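Long-range contact in tyrosinase (Aspergillus oryzae, PDB 6JU5), which probably hydroxylates L-tyrosine and oxidises L-dopa to L-dopaquinone with molecular oxygen at a dinuclear copper centre, as a step in melanin biosynthesis: residues Y472-R477 / V580-H585. The protein carries 1 engineered substitution. Numbering follows the deposited sequence.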
ATOM      1  N   TYR B 472      34.411 -10.089   7.556  1.00 14.81           N
ATOM      2  CA  TYR B 472      34.139  -9.205   8.675  1.00 13.49           C
ATOM      3  C   TYR B 472      32.686  -9.414   9.125  1.00 12.78           C
ATOM      4  O   TYR B 472      31.825  -9.571   8.258  1.00 14.47           O
ATOM      5  CB  TYR B 472      34.302  -7.741   8.275  1.00 14.02           C
ATOM      6  CG  TYR B 472      35.709  -7.276   7.982  1.00 14.84           C
ATOM      7  CD1 TYR B 472      36.248  -7.485   6.714  1.00 17.37           C
ATOM      8  CD2 TYR B 472      36.487  -6.618   8.926  1.00 15.79           C
ATOM      9  CE1 TYR B 472      37.527  -7.069   6.391  1.00 18.27           C
ATOM     10  CE2 TYR B 472      37.777  -6.198   8.622  1.00 15.91           C
ATOM     11  CZ  TYR B 472      38.272  -6.431   7.356  1.00 19.91           C
ATOM     12  OH  TYR B 472      39.550  -6.022   7.045  1.00 27.42           O
ATOM     13  N   ILE B 473      32.491  -9.395  10.433  1.00 13.61           N
ATOM     14  CA  ILE B 473      31.185  -9.499  11.053  1.00 13.09           C
ATOM     15  C   ILE B 473      31.045  -8.469  12.168  1.00 12.45           C
ATOM     16  O   ILE B 473      32.029  -8.058  12.810  1.00 13.44           O
ATOM     17  CB  ILE B 473      30.926 -10.917  11.614  1.00 13.71           C
ATOM     18  CG1 ILE B 473      31.970 -11.327  12.642  1.00 15.42           C
ATOM     19  CG2 ILE B 473      30.780 -11.939  10.488  1.00 17.51           C
ATOM     20  CD1 ILE B 473      31.780 -12.700  13.252  1.00 19.01           C
ATOM     21  N   LEU B 474      29.786  -8.048  12.386  1.00 12.03           N
ATOM     22  CA  LEU B 474      29.478  -7.209  13.554  1.00 11.41           C
ATOM     23  C   LEU B 474      28.786  -8.064  14.615  1.00 12.18           C
ATOM     24  O   LEU B 474      27.852  -8.815  14.311  1.00 13.90           O
ATOM     25  CB  LEU B 474      28.556  -6.068  13.169  1.00 11.33           C
ATOM     26  CG  LEU B 474      29.210  -4.959  12.325  1.00 13.04           C
ATOM     27  CD1 LEU B 474      28.176  -4.264  11.445  1.00 15.95           C
ATOM     28  CD2 LEU B 474      29.906  -3.945  13.221  1.00 13.84           C
ATOM     29  N   SER B 475      29.224  -7.936  15.853  1.00 12.71           N
ATOM     30  CA  SER B 475      28.527  -8.539  16.978  1.00 12.22           C
ATOM     31  C   SER B 475      27.674  -7.472  17.661  1.00 11.73           C
ATOM     32  O   SER B 475      28.094  -6.301  17.748  1.00 13.48           O
ATOM     33  CB  SER B 475      29.519  -9.143  17.962  1.00 13.06           C
ATOM     34  OG  SER B 475      30.471  -8.153  18.372  1.00 16.06           O
ATOM     35  N   ILE B 476      26.487  -7.869  18.099  1.00 11.35           N
ATOM     36  CA  ILE B 476      25.571  -6.963  18.777  1.00 11.98           C
ATOM     37  C   ILE B 476      24.967  -7.617  20.018  1.00 11.57           C
ATOM     38  O   ILE B 476      24.377  -8.688  19.879  1.00 13.92           O
ATOM     39  CB  ILE B 476      24.412  -6.555  17.837  1.00 12.24           C
ATOM     40  CG1 ILE B 476      24.907  -5.933  16.532  1.00 13.16           C
ATOM     41  CG2 ILE B 476      23.452  -5.636  18.574  1.00 13.98           C
ATOM     42  CD1 ILE B 476      25.098  -6.922  15.403  1.00 16.29           C
ATOM     43  N   ARG B 477      25.123  -7.003  21.177  1.00 11.41           N
ATOM     44  CA  ARG B 477      24.534  -7.527  22.411  1.00 11.65           C
ATOM     45  C   ARG B 477      23.748  -6.410  23.103  1.00 11.83           C
ATOM     46  O   ARG B 477      24.225  -5.275  23.224  1.00 13.93           O
ATOM     47  CB  ARG B 477      25.622  -8.098  23.329  1.00 12.55           C
ATOM     48  CG  ARG B 477      25.055  -8.812  24.558  1.00 14.23           C
ATOM     49  CD  ARG B 477      26.094  -9.733  25.177  1.00 16.21           C
ATOM     50  NE  ARG B 477      27.183  -8.958  25.758  1.00 18.23           N
ATOM     51  CZ  ARG B 477      28.354  -9.490  26.097  1.00 22.91           C
ATOM     52  NH1 ARG B 477      28.586 -10.784  25.906  1.00 25.32           N
ATOM     53  NH2 ARG B 477      29.266  -8.692  26.625  1.00 28.29           N
ATOM     54  N   VAL B 580      24.052  -0.772  24.046  1.00 16.22           N
ATOM     55  CA  VAL B 580      24.336  -1.776  23.029  1.00 15.91           C
ATOM     56  C   VAL B 580      25.850  -1.964  22.948  1.00 14.46           C
ATOM     57  O   VAL B 580      26.604  -0.999  22.844  1.00 19.52           O
ATOM     58  CB  VAL B 580      23.791  -1.419  21.626  1.00 16.42           C
ATOM     59  CG1 VAL B 580      23.906  -2.617  20.694  1.00 15.71           C
ATOM     60  CG2 VAL B 580      22.353  -0.946  21.682  1.00 23.20           C
ATOM     61  N   GLU B 581      26.283  -3.220  23.002  1.00 13.66           N
ATOM     62  CA  GLU B 581      27.682  -3.566  22.821  1.00 14.03           C
ATOM     63  C   GLU B 581      27.869  -4.023  21.368  1.00 14.11           C
ATOM     64  O   GLU B 581      27.362  -5.081  21.021  1.00 14.60           O
ATOM     65  CB  GLU B 581      28.077  -4.666  23.800  1.00 18.57           C
ATOM     66  CG  GLU B 581      27.771  -4.373  25.265  1.00 24.04           C
ATOM     67  CD  GLU B 581      27.956  -5.578  26.179  1.00 24.35           C
ATOM     68  OE1 GLU B 581      29.129  -5.871  26.512  1.00 33.46           O
ATOM     69  OE2 GLU B 581      26.958  -6.223  26.584  1.00 23.87           O
ATOM     70  N   VAL B 582      28.504  -3.182  20.564  1.00 14.22           N
ATOM     71  CA  VAL B 582      28.769  -3.456  19.155  1.00 15.08           C
ATOM     72  C   VAL B 582      30.267  -3.589  18.930  1.00 15.19           C
ATOM     73  O   VAL B 582      31.032  -2.762  19.444  1.00 15.95           O
ATOM     74  CB  VAL B 582      28.187  -2.335  18.267  1.00 14.89           C
ATOM     75  CG1 VAL B 582      28.439  -2.599  16.789  1.00 17.21           C
ATOM     76  CG2 VAL B 582      26.687  -2.211  18.525  1.00 17.12           C
ATOM     77  N   ALA B 583      30.673  -4.622  18.196  1.00 15.01           N
ATOM     78  CA  ALA B 583      32.069  -4.699  17.793  1.00 13.57           C
ATOM     79  C   ALA B 583      32.201  -5.263  16.381  1.00 14.45           C
ATOM     80  O   ALA B 583      31.334  -5.968  15.863  1.00 14.04           O
ATOM     81  CB  ALA B 583      32.881  -5.522  18.784  1.00 16.60           C
ATOM     82  N   LEU B 584      33.311  -4.908  15.751  1.00 13.71           N
ATOM     83  CA  LEU B 584      33.632  -5.430  14.422  1.00 13.67           C
ATOM     84  C   LEU B 584      34.770  -6.436  14.516  1.00 13.95           C
ATOM     85  O   LEU B 584      35.754  -6.166  15.219  1.00 15.32           O
ATOM     86  CB  LEU B 584      34.037  -4.251  13.531  1.00 14.96           C
ATOM     87  CG  LEU B 584      34.417  -4.609  12.088  1.00 13.84           C
ATOM     88  CD1 LEU B 584      33.205  -5.077  11.297  1.00 14.08           C
ATOM     89  CD2 LEU B 584      35.061  -3.388  11.443  1.00 16.32           C
ATOM     90  N   HIS B 585      34.631  -7.587  13.863  1.00 13.86           N
ATOM     91  CA  HIS B 585      35.587  -8.684  13.946  1.00 13.09           C
ATOM     92  C   HIS B 585      36.019  -9.123  12.550  1.00 13.33           C
ATOM     93  O   HIS B 585      35.207  -9.105  11.611  1.00 15.43           O
ATOM     94  CB  HIS B 585      35.000  -9.907  14.656  1.00 14.83           C
ATOM     95  CG  HIS B 585      34.350  -9.560  15.946  1.00 14.16           C
ATOM     96  ND1 HIS B 585      34.939  -9.733  17.174  1.00 15.79           N
ATOM     97  CD2 HIS B 585      33.137  -9.006  16.172  1.00 15.81           C
ATOM     98  CE1 HIS B 585      34.112  -9.308  18.114  1.00 15.19           C
ATOM     99  NE2 HIS B 585      33.008  -8.868  17.530  1.00 16.28           N
TER
HETATM  100  O   HOH W   1      29.403  -7.085  20.671  1.00 18.71           O
HETATM  101  O   HOH W   2      24.721  -4.851  26.012  1.00 26.31           O
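Arg477 has CG opposite its backbone N across the CA-CB bond and bends at chi3 (68°), which turns the NE and NH2 edge of its guanidinium to the carboxylate of Glu581. The salt bridge is side-on and uses two nitrogens. Arg477 NE donates to Glu581 OE2 at 2.9 Å, and Arg477 NH2 donates to Glu581 OE1 at 2.8 Å. Both oxygens lie near the guanidinium plane, but each is met from above the carboxylate plane, the two planes being 51° apart. A water also donates to Glu581 OE2 and to the carbonyl of Arg477.

On the same face, the chi1 of Ser475 (55°) places OG where it reaches the His585 ring. Ser475 OG and His585 NE2 are hydrogen-bonded at 2.8 Å, with OG at the ring edge and in its plane. A second water joins Ser475 OG to Glu581 O. His585 CB packs on Ile473 CG1.

The other face is apolar. Leu474 CD2 touches Leu584 CD1 at 4.0 Å, and Ile476 CG2 lies beside Val580 CG1 at 3.7 Å. Ile490 and Ile492 of strand 489-494 and Pro563 of strand 563-568 pack on this side.

Six backbone hydrogen bonds join the strands, two in each of the pairs Ile473-His585, Ser475-Ala583 and Arg477-Glu581. Strands 538-544 and 604-611 flank the pair. This is regular antiparallel pairing within the mixed sheet of the tyrosinase C-terminal domain, away from the coppers.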